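Local coordinates for protein lysozyme (Meretrix lusoria, PDB 4PJ2) that hydrolyses the beta-1,4 linkages of bacterial peptidoglycan, lysing Gram-positive Micrococcus luteus, and also cleaves chitin, at residues S12-M17 with N110-I115; R22-K27 with Y37-E42; G31-G36 with S53-C58; N71-Y76 with A90-G95; A80-R85 with R98-G103. One frame throughout, in Å; residues are numbered along the deposited sequence. Where two conformers were deposited one is given.

How the contacts relate
Contacts 2 and 3, with centres about 6 Å apart, lie at the small three-stranded antiparallel sheet and share the Cys-26 to Cys-35 disulfide; contacts 1 and 4 pack helices, and contact 5 joins two loops. Contact 4 lies nearest the middle, its centre about 6 Å from the chain's, and holds the substrate-binding Tyr-72 and His-93. His-93 NE2 reaches Phe-38 O of contact 2 at 2.7 Å, while Ile-14 of contact 1 packs on the same histidine. Contact 5, about 8 Å from contact 4 between centres, lies across the chain's centre from contacts 2 and 3. Contact 1 encloses all the others along the chain. Glu-18, the predicted proton donor, borders contacts 1, 2 and 4.

Contact 1: S12-M17 with N110-I115; sequences SCICKM and NRLQKI
Met-17 meets both Ile-115 and Leu-112 where helix 8-19 packs on the end of helix 106-112. The CD1 methyl of Ile-115 presses on the helix backbone, 3.6 Å from Met-17 N, and also touches Met-17 CB. Met-17 CG lies anti to the backbone N (chi1 -175°), and from there the side chain reaches across Leu-112, with SD 3.8 Å from Leu-112 CA. Its methyl CE ends beside the guanidinium of Arg-111, 3.7 Å from NH2, the two side chains crossing at about a right angle. The branches of Leu-112 divide between two residues: CD2 meets Cys-13 CB at 3.9 Å, and CD1 meets Ile-14 CG1 at 4.0 Å. Lys-16 CD lies 3.9 Å from Ile-115 CG2 before its chain runs away.

A type I turn from Leu-112 to Ile-115, with Ile-115 N bonded to Leu-112 O, folds the isoleucine back toward the helix. The Cys-13 to Cys-118 disulfide ties the helix to the C-terminal tail, and Ala-90 of helix 86-95 touches both Ile-14 and Leu-112. With no hydrogen bond between the segments, the contact rests on van der Waals packing of methyl groups, sulfur and aliphatic chains, with the Arg-111 guanidinium at the margin.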
# COMPACT_ATOMS: atom_id res chain seq x y z
N SER D 12 16.49 13.75 -9.39
CA SER D 12 16.52 15.07 -8.80
C SER D 12 15.10 15.65 -8.68
O SER D 12 14.74 16.22 -7.64
CB SER D 12 17.42 15.98 -9.65
OG SER D 12 17.42 17.32 -9.17
N CYS D 13 14.32 15.52 -9.74
CA CYS D 13 12.96 16.03 -9.71
C CYS D 13 12.10 15.31 -8.68
O CYS D 13 11.32 15.95 -7.97
CB CYS D 13 12.34 15.97 -11.11
SG CYS D 13 13.10 17.13 -12.28
N ILE D 14 12.23 13.99 -8.58
CA ILE D 14 11.49 13.26 -7.57
C ILE D 14 11.94 13.69 -6.18
O ILE D 14 11.11 13.88 -5.29
CB ILE D 14 11.66 11.73 -7.72
CG1 ILE D 14 11.06 11.28 -9.06
CG2 ILE D 14 11.01 11.00 -6.53
CD1 ILE D 14 11.36 9.82 -9.45
N CYS D 15 13.24 13.85 -5.99
CA CYS D 15 13.77 14.31 -4.72
C CYS D 15 13.18 15.68 -4.36
O CYS D 15 12.67 15.87 -3.26
CB CYS D 15 15.30 14.35 -4.81
SG CYS D 15 16.18 14.41 -3.24
N LYS D 16 13.19 16.61 -5.30
CA LYS D 16 12.62 17.93 -5.05
C LYS D 16 11.13 17.85 -4.72
O LYS D 16 10.64 18.52 -3.81
CB LYS D 16 12.85 18.84 -6.25
CG LYS D 16 14.31 19.27 -6.40
CD LYS D 16 14.55 20.13 -7.63
CE LYS D 16 16.03 20.48 -7.76
NZ LYS D 16 16.33 21.44 -8.87
N MET D 17 10.42 17.00 -5.44
CA MET D 17 8.99 16.81 -5.21
C MET D 17 8.71 16.31 -3.80
O MET D 17 7.78 16.79 -3.15
CB MET D 17 8.46 15.78 -6.22
CG MET D 17 6.95 15.55 -6.18
SD MET D 17 6.06 17.11 -6.49
CE MET D 17 4.39 16.43 -6.60
N ASN D 110 1.87 15.61 -12.81
CA ASN D 110 1.56 16.92 -13.36
C ASN D 110 2.26 17.99 -12.55
O ASN D 110 2.81 18.95 -13.10
CB ASN D 110 0.05 17.16 -13.36
CG ASN D 110 -0.66 16.41 -14.48
OD1 ASN D 110 -0.02 15.93 -15.41
ND2 ASN D 110 -1.98 16.33 -14.39
N ARG D 111 2.22 17.86 -11.23
CA ARG D 111 2.81 18.85 -10.35
C ARG D 111 4.33 18.77 -10.33
O ARG D 111 5.00 19.81 -10.33
CB ARG D 111 2.22 18.75 -8.93
CG ARG D 111 0.75 19.13 -8.82
CD ARG D 111 0.34 19.39 -7.36
NE ARG D 111 0.86 18.37 -6.45
CZ ARG D 111 0.30 17.18 -6.25
NH1 ARG D 111 -0.82 16.85 -6.89
NH2 ARG D 111 0.86 16.33 -5.40
N LEU D 112 4.88 17.55 -10.35
CA LEU D 112 6.33 17.41 -10.30
C LEU D 112 6.98 18.18 -11.46
O LEU D 112 8.04 18.78 -11.30
CB LEU D 112 6.72 15.92 -10.33
CG LEU D 112 8.20 15.57 -10.55
CD1 LEU D 112 8.47 14.18 -9.95
CD2 LEU D 112 8.61 15.54 -12.02
N GLN D 113 6.32 18.17 -12.61
CA GLN D 113 6.82 18.86 -13.81
C GLN D 113 6.73 20.38 -13.76
O GLN D 113 7.29 21.04 -14.66
CB GLN D 113 6.06 18.41 -15.05
CG GLN D 113 6.27 16.98 -15.42
CD GLN D 113 5.40 16.60 -16.57
OE1 GLN D 113 5.79 16.73 -17.73
NE2 GLN D 113 4.18 16.16 -16.28
N LYS D 114 6.08 20.92 -12.73
CA LYS D 114 6.06 22.36 -12.49
C LYS D 114 7.30 22.82 -11.71
O LYS D 114 7.58 24.02 -11.66
CB LYS D 114 4.79 22.73 -11.72
CG LYS D 114 3.51 22.23 -12.36
CD LYS D 114 2.34 22.77 -11.60
CE LYS D 114 1.15 21.87 -11.60
NZ LYS D 114 -0.08 22.65 -11.31
N ILE D 115 8.04 21.90 -11.10
CA ILE D 115 9.25 22.27 -10.39
C ILE D 115 10.30 22.80 -11.38
O ILE D 115 10.51 22.21 -12.44
CB ILE D 115 9.82 21.06 -9.64
CG1 ILE D 115 8.79 20.56 -8.62
CG2 ILE D 115 11.16 21.42 -8.98
CD1 ILE D 115 9.20 19.29 -7.87

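Contact 2: R22-K27 with Y37-E42; sequences RNVGCK and YFQIKE
Tyr-37 lays its ring against the backbone of Arg-22 and Asn-23, on the approach to the antiparallel sheet whose outer strands within the chain are 26-29 and 40-41. Past Tyr-37 the chain forms a G1 beta bulge, in which Gln-39 and Ile-40 both face Cys-35 of the middle strand; Gln-39 takes a positive phi of 53° there. From CB of Tyr-37, CG turns anti to the carbonyl carbon (chi1 -69°), and one face of the ring lies against the peptide joining Arg-22 to Asn-23. CG is 4.0 Å from Arg-22 O. At the CD2-CE2 edge of the ring CD2 approaches Arg-22 C at 3.6 Å, and CE2 comes to 3.5 Å from Asn-23 N, which sits over the ring face, offset toward the rim. Across the same face CE1 meets Asn-23 CB at 3.6 Å. At the tip, OH is 3.8 Å from that same CB of Asn-23, so the ring face is covered by main chain and one methylene group.

Gln-39 makes the second meeting. Its chain bends at chi2 and crosses Val-24 at about a right angle, with NE2 3.3 Å from Val-24 CG2. The amide nitrogen finds its hydrogen-bond partner in Gly-36 O, and the same side chain touches Glu-18, the predicted proton donor, so this exposed packing borders the catalytic region. Asn-23 OD1 accepts a weak bond from Gly-25 N within the 22-27 segment. At the backbone end of the tyrosine, Tyr-37 CA directs a C-H toward Arg-22 O at 3.5 Å, with 148° at the hydrogen.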
# COMPACT_ATOMS: atom_id res chain seq x y z
N ARG D 22 15.89 17.37 0.60
CA ARG D 22 16.61 17.53 1.87
C ARG D 22 16.41 16.28 2.72
O ARG D 22 15.40 15.58 2.56
CB ARG D 22 16.09 18.76 2.64
CG ARG D 22 16.38 20.09 1.97
CD ARG D 22 15.87 21.26 2.82
NE ARG D 22 16.50 21.33 4.14
CZ ARG D 22 17.59 22.04 4.43
NH1 ARG D 22 18.20 22.75 3.49
NH2 ARG D 22 18.07 22.04 5.66
N ASN D 23 17.35 15.99 3.61
CA ASN D 23 17.16 14.91 4.57
C ASN D 23 16.24 15.36 5.69
O ASN D 23 16.68 15.89 6.71
CB ASN D 23 18.47 14.44 5.18
CG ASN D 23 18.27 13.33 6.20
OD1 ASN D 23 17.21 12.70 6.25
ND2 ASN D 23 19.28 13.08 7.01
N VAL D 24 14.95 15.13 5.50
CA VAL D 24 13.94 15.68 6.39
C VAL D 24 13.61 14.80 7.60
O VAL D 24 12.78 15.16 8.43
CB VAL D 24 12.64 15.96 5.63
CG1 VAL D 24 12.83 17.08 4.61
CG2 VAL D 24 12.14 14.69 4.93
N GLY D 25 14.27 13.65 7.71
CA GLY D 25 13.97 12.73 8.80
C GLY D 25 12.70 11.94 8.52
O GLY D 25 12.25 11.89 7.37
N CYS D 26 12.14 11.32 9.56
CA CYS D 26 10.93 10.50 9.40
C CYS D 26 9.69 11.23 9.90
O CYS D 26 9.68 11.79 11.00
CB CYS D 26 11.09 9.17 10.15
SG CYS D 26 12.43 8.12 9.55
N LYS D 27 8.64 11.20 9.09
CA LYS D 27 7.39 11.88 9.40
C LYS D 27 6.24 10.90 9.43
O LYS D 27 6.17 9.97 8.62
CB LYS D 27 7.11 12.97 8.36
CG LYS D 27 8.16 14.07 8.35
CD LYS D 27 8.16 14.81 7.03
CE LYS D 27 9.45 15.59 6.85
NZ LYS D 27 9.53 16.25 5.51
N TYR D 37 15.07 11.89 2.07
CA TYR D 37 15.10 12.58 0.78
C TYR D 37 13.97 12.19 -0.16
O TYR D 37 13.42 13.03 -0.86
CB TYR D 37 16.41 12.28 0.06
CG TYR D 37 17.65 12.89 0.69
CD1 TYR D 37 18.39 12.18 1.64
CD2 TYR D 37 18.09 14.15 0.33
CE1 TYR D 37 19.53 12.74 2.21
CE2 TYR D 37 19.22 14.70 0.89
CZ TYR D 37 19.93 13.99 1.83
OH TYR D 37 21.06 14.54 2.38
N PHE D 38 13.67 10.88 -0.22
CA PHE D 38 12.70 10.35 -1.17
C PHE D 38 11.41 9.89 -0.49
O PHE D 38 10.53 9.34 -1.14
CB PHE D 38 13.31 9.20 -1.99
CG PHE D 38 14.35 9.66 -2.96
CD1 PHE D 38 15.68 9.77 -2.59
CD2 PHE D 38 13.99 10.06 -4.24
CE1 PHE D 38 16.64 10.21 -3.50
CE2 PHE D 38 14.93 10.50 -5.15
CZ PHE D 38 16.26 10.59 -4.77
N GLN D 39 11.29 10.14 0.82
CA GLN D 39 10.08 9.78 1.58
C GLN D 39 9.73 8.29 1.37
O GLN D 39 8.64 7.93 0.93
CB GLN D 39 8.93 10.69 1.19
CG GLN D 39 9.12 12.12 1.71
CD GLN D 39 9.02 12.18 3.22
OE1 GLN D 39 7.92 12.11 3.78
NE2 GLN D 39 10.16 12.27 3.89
N ILE D 40 10.69 7.45 1.75
CA ILE D 40 10.60 6.00 1.61
C ILE D 40 10.02 5.40 2.88
O ILE D 40 10.44 5.75 3.98
CB ILE D 40 12.02 5.42 1.34
CG1 ILE D 40 12.45 5.77 -0.08
CG2 ILE D 40 12.06 3.91 1.56
CD1 ILE D 40 13.92 5.50 -0.36
N LYS D 41 9.05 4.50 2.72
CA LYS D 41 8.50 3.77 3.84
C LYS D 41 9.14 2.39 3.95
O LYS D 41 9.85 1.94 3.05
CB LYS D 41 6.98 3.65 3.71
CG LYS D 41 6.29 5.00 3.72
CD LYS D 41 4.78 4.92 3.67
CE LYS D 41 4.34 4.32 2.35
NZ LYS D 41 2.90 4.47 2.09
N GLU D 42 8.89 1.71 5.06
CA GLU D 42 9.55 0.45 5.35
C GLU D 42 9.29 -0.60 4.27
O GLU D 42 10.19 -1.32 3.86
CB GLU D 42 9.12 -0.07 6.72
CG GLU D 42 9.98 -1.22 7.21
CD GLU D 42 9.66 -1.63 8.63
OE1 GLU D 42 8.63 -1.17 9.17
OE2 GLU D 42 10.45 -2.41 9.20

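Contact 3: G31-G36 with S53-C58; sequences GSLSCG and SSWKSC
Strand 32-35 passes the first turn of helix 55-59 with Cys-35 and Lys-56 as its closest pair, their CA atoms 6.5 Å apart, and Leu-33 and Cys-35 both direct their CB atoms toward the helix. The indole of Trp-55 receives them. CG of the tryptophan is anti to the backbone N (chi1 155°), and the six-membered part of the ring system reaches the strand. Leu-33 O lies at the ring edge, near its plane, 3.4 Å from CZ2, while Leu-33 CB touches CH2 at 3.6 Å. Cys-35 SG takes an oblique position, 4.4 Å from the centroid of the six-membered ring and 44° off its normal, a sulfur-aromatic contact.

Lys-56 lies over the same indole, its CG 4.0 Å above the plane and offset toward the rim. From there the chain runs extended to the strand and crosses Leu-33 at about a right angle, with CE and NZ of the lysine each 3.6 Å from Leu-33 CD1. The hydroxyls of Ser-54, the N-cap residue, and Ser-57 are hydrogen-bonded, OG to OG at 2.7 Å, within the first turn of the helix.

Further out, Trp-55 NE1 is hydrogen-bonded to Ile-40 O on strand 40-41, which helps to set the rotation of the indole, and the ring lies close to the substrate-binding Trp-45. Cys-35 is held by its disulfide to Cys-26. No hydrogen bond joins the two segments themselves; sulfur, aliphatic carbon and the ring supply the contact, with the end of Lys-56 packed against Leu-33, and the carbonyl at the ring edge probably gains a little from the weakly positive C-H groups there.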
# COMPACT_ATOMS: atom_id res chain seq x y z
N GLY D 31 0.00 6.73 11.39
CA GLY D 31 0.71 5.73 12.16
C GLY D 31 1.84 5.08 11.40
O GLY D 31 2.49 4.16 11.91
N SER D 32 2.08 5.56 10.18
CA SER D 32 3.10 5.01 9.30
C SER D 32 4.19 6.05 9.06
O SER D 32 3.89 7.22 8.79
CB SER D 32 2.46 4.60 7.97
OG SER D 32 3.38 3.87 7.17
N LEU D 33 5.44 5.64 9.16
CA LEU D 33 6.56 6.55 8.95
C LEU D 33 7.06 6.53 7.51
O LEU D 33 7.18 5.48 6.90
CB LEU D 33 7.73 6.17 9.87
CG LEU D 33 7.68 6.57 11.34
CD1 LEU D 33 8.87 5.99 12.08
CD2 LEU D 33 7.66 8.08 11.46
N SER D 34 7.34 7.72 6.99
CA SER D 34 8.01 7.87 5.71
C SER D 34 9.23 8.74 5.96
O SER D 34 9.14 9.76 6.66
CB SER D 34 7.08 8.53 4.71
OG SER D 34 7.64 8.54 3.41
N CYS D 35 10.37 8.35 5.41
CA CYS D 35 11.64 8.94 5.80
C CYS D 35 12.46 9.53 4.66
O CYS D 35 12.55 8.97 3.56
CB CYS D 35 12.49 7.89 6.53
SG CYS D 35 11.68 7.10 7.95
N GLY D 36 13.09 10.67 4.93
CA GLY D 36 14.24 11.10 4.16
C GLY D 36 13.98 11.78 2.84
O GLY D 36 12.86 12.19 2.52
N SER D 53 22.19 -0.52 6.13
CA SER D 53 22.09 -1.23 7.40
C SER D 53 20.66 -1.36 7.89
O SER D 53 20.32 -2.32 8.58
CB SER D 53 22.92 -0.49 8.44
OG SER D 53 23.04 -1.24 9.64
N SER D 54 19.82 -0.39 7.54
CA SER D 54 18.43 -0.38 7.97
C SER D 54 17.63 0.62 7.14
O SER D 54 18.21 1.46 6.44
CB SER D 54 18.33 -0.02 9.45
OG SER D 54 18.77 1.32 9.66
N TRP D 55 16.31 0.53 7.23
CA TRP D 55 15.41 1.40 6.49
C TRP D 55 15.68 2.89 6.78
O TRP D 55 15.93 3.68 5.87
CB TRP D 55 13.98 1.00 6.83
CG TRP D 55 12.95 2.03 6.67
CD1 TRP D 55 12.81 2.93 5.65
CD2 TRP D 55 11.88 2.28 7.57
NE1 TRP D 55 11.71 3.72 5.87
CE2 TRP D 55 11.12 3.34 7.05
CE3 TRP D 55 11.49 1.69 8.78
CZ2 TRP D 55 9.99 3.83 7.70
CZ3 TRP D 55 10.37 2.19 9.42
CH2 TRP D 55 9.63 3.24 8.87
N LYS D 56 15.66 3.27 8.05
CA LYS D 56 15.77 4.69 8.40
C LYS D 56 17.15 5.26 8.10
O LYS D 56 17.28 6.42 7.68
CB LYS D 56 15.39 4.90 9.86
CG LYS D 56 13.94 4.58 10.13
CD LYS D 56 13.59 4.72 11.59
CE LYS D 56 12.12 4.40 11.84
NZ LYS D 56 11.79 4.34 13.28
N SER D 57 18.19 4.46 8.30
CA SER D 57 19.53 4.91 7.97
C SER D 57 19.72 5.06 6.47
O SER D 57 20.34 6.01 6.00
CB SER D 57 20.59 3.98 8.57
OG SER D 57 20.47 2.66 8.09
N CYS D 58 19.16 4.13 5.69
CA CYS D 58 19.26 4.21 4.24
C CYS D 58 18.52 5.44 3.74
O CYS D 58 19.03 6.18 2.88
CB CYS D 58 18.67 2.95 3.62
SG CYS D 58 18.86 2.87 1.85

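Contact 4: N71-Y76 with A90-G95; sequences NYMKRY and AREHNG
Met-73 turns CG anti to its carbonyl carbon and bends at chi2 (-47°), which sets SD against Glu-92 of the other helix, 3.5 Å from its CB. Glu-92 is bent at chi2 as well (-71°), so that its CD is folded back, and the two side chains slide past each other in opposite directions. The methionine methyl reaches the next residue: CE lies 3.6 Å from His-93 N and 3.9 Å from His-93 CB, near the plane of the imidazole at its edge. Glu-92 OE1 stands 3.9 Å from Tyr-76 CB, while OE2 is hydrogen-bonded to Cys-100 N beyond the contact, a partner for this buried carboxylate.

Tyr-72 CE1 comes to 4.3 Å from Glu-92 O, and within helix 62-76 Tyr-76 CD2 packs over the centre of the Tyr-72 ring, 3.6 Å above its plane. Both imidazole nitrogens of His-93 are engaged, ND1 with Tyr-44 OH and NE2 with Phe-38 O, which settles the rotation of the ring. Tyr-72 OH is hydrogen-bonded to Ser-28 of the putative exported protein chain; other residues of that chain hydrogen-bond to Asn-94.

The short helical segments approach to 10.4 Å between axes and are turned by 99°. These two nearly perpendicular helices contribute Tyr-72 and His-93 to the substrate site of this lysozyme-type fold.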
# COMPACT_ATOMS: atom_id res chain seq x y z
N ASN D 71 16.63 0.40 -7.36
CA ASN D 71 16.30 -1.02 -7.20
C ASN D 71 14.80 -1.26 -7.27
O ASN D 71 14.37 -2.26 -7.83
CB ASN D 71 16.81 -1.59 -5.88
CG ASN D 71 18.31 -1.70 -5.81
OD1 ASN D 71 19.00 -1.59 -6.82
ND2 ASN D 71 18.82 -1.96 -4.62
N TYR D 72 14.00 -0.37 -6.69
CA TYR D 72 12.55 -0.48 -6.73
C TYR D 72 12.04 -0.42 -8.17
O TYR D 72 11.20 -1.23 -8.57
CB TYR D 72 11.94 0.64 -5.91
CG TYR D 72 10.51 0.40 -5.49
CD1 TYR D 72 9.44 0.91 -6.21
CD2 TYR D 72 10.23 -0.32 -4.33
CE1 TYR D 72 8.12 0.70 -5.80
CE2 TYR D 72 8.92 -0.53 -3.92
CZ TYR D 72 7.87 -0.02 -4.65
OH TYR D 72 6.57 -0.22 -4.21
N MET D 73 12.57 0.52 -8.96
CA MET D 73 12.15 0.64 -10.33
C MET D 73 12.61 -0.56 -11.16
O MET D 73 11.87 -1.03 -11.99
CB MET D 73 12.64 1.97 -10.95
CG MET D 73 12.12 3.23 -10.23
SD MET D 73 10.35 3.15 -9.91
CE MET D 73 10.26 4.20 -8.47
N LYS D 74 13.83 -1.04 -10.91
CA LYS D 74 14.33 -2.24 -11.58
C LYS D 74 13.42 -3.44 -11.30
O LYS D 74 13.15 -4.24 -12.20
CB LYS D 74 15.75 -2.54 -11.12
CG LYS D 74 16.40 -3.75 -11.76
CD LYS D 74 17.88 -3.84 -11.37
CE LYS D 74 18.50 -5.18 -11.77
NZ LYS D 74 19.92 -5.28 -11.34
N ARG D 75 12.95 -3.55 -10.07
CA ARG D 75 12.08 -4.65 -9.70
C ARG D 75 10.70 -4.55 -10.33
O ARG D 75 10.17 -5.56 -10.83
CB ARG D 75 11.96 -4.72 -8.18
CG ARG D 75 11.00 -5.80 -7.70
CD ARG D 75 11.12 -6.01 -6.21
NE ARG D 75 10.33 -7.17 -5.80
CZ ARG D 75 10.50 -7.82 -4.67
NH1 ARG D 75 11.39 -7.39 -3.79
NH2 ARG D 75 9.77 -8.91 -4.41
N TYR D 76 10.10 -3.35 -10.31
CA TYR D 76 8.67 -3.22 -10.59
C TYR D 76 8.28 -2.54 -11.90
O TYR D 76 7.23 -2.86 -12.46
CB TYR D 76 7.98 -2.50 -9.45
CG TYR D 76 7.85 -3.30 -8.18
CD1 TYR D 76 7.18 -4.51 -8.18
CD2 TYR D 76 8.36 -2.81 -6.98
CE1 TYR D 76 7.01 -5.21 -7.01
CE2 TYR D 76 8.18 -3.52 -5.81
CZ TYR D 76 7.51 -4.72 -5.84
OH TYR D 76 7.27 -5.48 -4.71
N ALA D 90 8.43 8.25 -11.59
CA ALA D 90 7.82 9.13 -10.59
C ALA D 90 6.49 8.57 -10.09
O ALA D 90 6.20 8.61 -8.88
CB ALA D 90 7.64 10.55 -11.18
N ARG D 91 5.66 8.11 -11.01
CA ARG D 91 4.35 7.58 -10.63
C ARG D 91 4.45 6.25 -9.84
O ARG D 91 3.65 6.02 -8.95
CB ARG D 91 3.42 7.46 -11.85
CG ARG D 91 3.06 8.83 -12.45
CD ARG D 91 2.15 8.73 -13.67
NE ARG D 91 0.84 8.17 -13.37
CZ ARG D 91 -0.03 7.76 -14.28
NH1 ARG D 91 0.26 7.84 -15.58
NH2 ARG D 91 -1.19 7.24 -13.89
N GLU D 92 5.45 5.43 -10.14
CA GLU D 92 5.74 4.25 -9.31
C GLU D 92 6.20 4.67 -7.93
O GLU D 92 5.81 4.11 -6.93
CB GLU D 92 6.86 3.40 -9.94
CG GLU D 92 6.49 2.77 -11.27
CD GLU D 92 5.52 1.66 -11.12
OE1 GLU D 92 5.98 0.50 -10.96
OE2 GLU D 92 4.31 1.91 -11.21
N HIS D 93 7.03 5.69 -7.89
CA HIS D 93 7.53 6.13 -6.61
C HIS D 93 6.41 6.62 -5.69
O HIS D 93 6.39 6.30 -4.52
CB HIS D 93 8.55 7.23 -6.78
CG HIS D 93 9.25 7.51 -5.51
ND1 HIS D 93 10.13 6.62 -4.94
CD2 HIS D 93 9.13 8.54 -4.63
CE1 HIS D 93 10.55 7.10 -3.78
NE2 HIS D 93 9.96 8.26 -3.57
N ASN D 94 5.47 7.35 -6.28
CA ASN D 94 4.35 7.91 -5.52
C ASN D 94 3.26 6.89 -5.24
O ASN D 94 2.61 6.96 -4.20
CB ASN D 94 3.77 9.09 -6.32
CG ASN D 94 2.65 9.80 -5.58
OD1 ASN D 94 1.56 9.95 -6.10
ND2 ASN D 94 2.93 10.23 -4.37
N GLY D 95 3.08 5.94 -6.16
CA GLY D 95 1.93 5.05 -6.12
C GLY D 95 2.18 3.58 -5.91
O GLY D 95 1.22 2.83 -5.88

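Contact 5: A80-R85 with R98-G103; sequences AGCPLR and RGCKKG
Cys-82 and Cys-100 are joined covalently, SG to SG at 2.0 Å, right beside a lysine that grips the neighbouring carbonyl, so a disulfide and a hydrogen bond clasp the same two loops. The loops flank helix 86-95 of this lysozyme-type fold: 80-85 leads into it, and 98-103, which includes a short 3-10 turn, follows it. The disulfide has a left-handed twist (chi3 -83°). Cys-100 places SG between its own backbone N and carbonyl carbon (chi1 72°), and this points the sulfur at the other loop. Cys-82 was modelled in two conformers, and this geometry belongs to one of them.

The 3-10 turn that presents Cys-100 is closed by Lys-101 N bonded to Arg-98 O at 2.8 Å and Lys-102 N bonded to Gly-99 O at 3.1 Å. Ala-80 CB packs on the flank of the disulfide, 4.4 Å from Cys-100 SG and equally far from Arg-98 CA. Thr-105 OG1 is placed to hydrogen-bond with Gly-99 O and Lys-102 O, and Lys-102 is a substrate-binding residue.

The chain of Lys-101, bent at chi2, extends to the Ala-80 to Gly-81 backbone, and on the way its CE passes 3.3 Å from Ala-80 O. Gly-81 has positive phi, and its carbonyl takes the ammonium group: Lys-101 NZ donates to Gly-81 O at 2.9 Å from above the carbonyl plane, 57° out of it.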
# COMPACT_ATOMS: atom_id res chain seq x y z
N ALA D 80 5.15 -3.76 -14.63
CA ALA D 80 3.85 -3.11 -14.46
C ALA D 80 3.35 -2.50 -15.77
O ALA D 80 2.22 -2.00 -15.83
CB ALA D 80 3.94 -2.03 -13.39
N GLY D 81 4.17 -2.50 -16.82
CA GLY D 81 3.83 -1.85 -18.08
C GLY D 81 4.14 -0.37 -18.10
O GLY D 81 3.61 0.37 -18.93
N CYS D 82 5.00 0.07 -17.20
CA CYS D 82 5.32 1.49 -17.11
C CYS D 82 6.24 1.93 -18.21
O CYS D 82 7.11 1.19 -18.64
CB CYS D 82 6.00 1.85 -15.80
SG CYS D 82 5.10 1.44 -14.33
N PRO D 83 6.05 3.17 -18.67
CA PRO D 83 7.06 3.74 -19.56
C PRO D 83 8.36 3.91 -18.78
O PRO D 83 8.32 4.35 -17.63
CB PRO D 83 6.46 5.08 -19.99
CG PRO D 83 5.43 5.38 -19.01
CD PRO D 83 4.95 4.12 -18.40
N LEU D 84 9.48 3.50 -19.36
CA LEU D 84 10.76 3.56 -18.64
C LEU D 84 11.42 4.91 -18.81
O LEU D 84 12.46 5.07 -19.46
CB LEU D 84 11.67 2.40 -19.07
CG LEU D 84 11.04 1.03 -18.88
CD1 LEU D 84 11.99 -0.06 -19.37
CD2 LEU D 84 10.66 0.79 -17.43
N ARG D 85 10.77 5.90 -18.22
CA ARG D 85 11.25 7.26 -18.14
C ARG D 85 10.57 7.86 -16.93
O ARG D 85 9.78 7.20 -16.25
CB ARG D 85 10.90 8.03 -19.40
CG ARG D 85 9.45 7.97 -19.83
CD ARG D 85 9.25 8.85 -21.04
NE ARG D 85 8.02 8.57 -21.76
CZ ARG D 85 7.78 9.01 -23.00
NH1 ARG D 85 8.69 9.73 -23.64
NH2 ARG D 85 6.63 8.73 -23.60
N ARG D 98 2.26 -0.49 -9.16
CA ARG D 98 1.40 -0.18 -10.30
C ARG D 98 1.01 1.29 -10.33
O ARG D 98 0.04 1.67 -10.99
CB ARG D 98 0.13 -1.03 -10.26
CG ARG D 98 0.39 -2.52 -10.38
CD ARG D 98 -0.87 -3.27 -10.77
NE ARG D 98 -1.31 -2.96 -12.13
CZ ARG D 98 -2.36 -2.18 -12.44
NH1 ARG D 98 -3.09 -1.62 -11.49
NH2 ARG D 98 -2.67 -1.97 -13.71
N GLY D 99 1.77 2.14 -9.64
CA GLY D 99 1.47 3.56 -9.57
C GLY D 99 1.32 4.21 -10.93
O GLY D 99 0.47 5.09 -11.12
N CYS D 100 2.13 3.80 -11.89
CA CYS D 100 2.08 4.36 -13.23
C CYS D 100 0.78 4.04 -13.97
O CYS D 100 0.53 4.59 -15.04
CB CYS D 100 3.29 3.88 -14.04
SG CYS D 100 3.20 2.16 -14.51
N LYS D 101 -0.04 3.15 -13.41
CA LYS D 101 -1.33 2.81 -14.00
C LYS D 101 -2.53 3.33 -13.20
O LYS D 101 -3.67 3.05 -13.55
CB LYS D 101 -1.46 1.29 -14.15
CG LYS D 101 -0.37 0.67 -15.00
CD LYS D 101 -0.35 1.24 -16.40
CE LYS D 101 0.68 0.53 -17.26
NZ LYS D 101 0.79 1.17 -18.60
N LYS D 102 -2.27 4.08 -12.14
CA LYS D 102 -3.33 4.54 -11.24
C LYS D 102 -3.54 6.03 -11.34
O LYS D 102 -2.59 6.81 -11.37
CB LYS D 102 -2.99 4.12 -9.82
CG LYS D 102 -3.04 2.63 -9.71
CD LYS D 102 -2.66 2.09 -8.38
CE LYS D 102 -2.86 0.59 -8.41
NZ LYS D 102 -4.31 0.21 -8.44
N GLY D 103 -4.80 6.43 -11.40
CA GLY D 103 -5.15 7.82 -11.53
C GLY D 103 -4.68 8.64 -10.36
O GLY D 103 -4.48 9.84 -10.48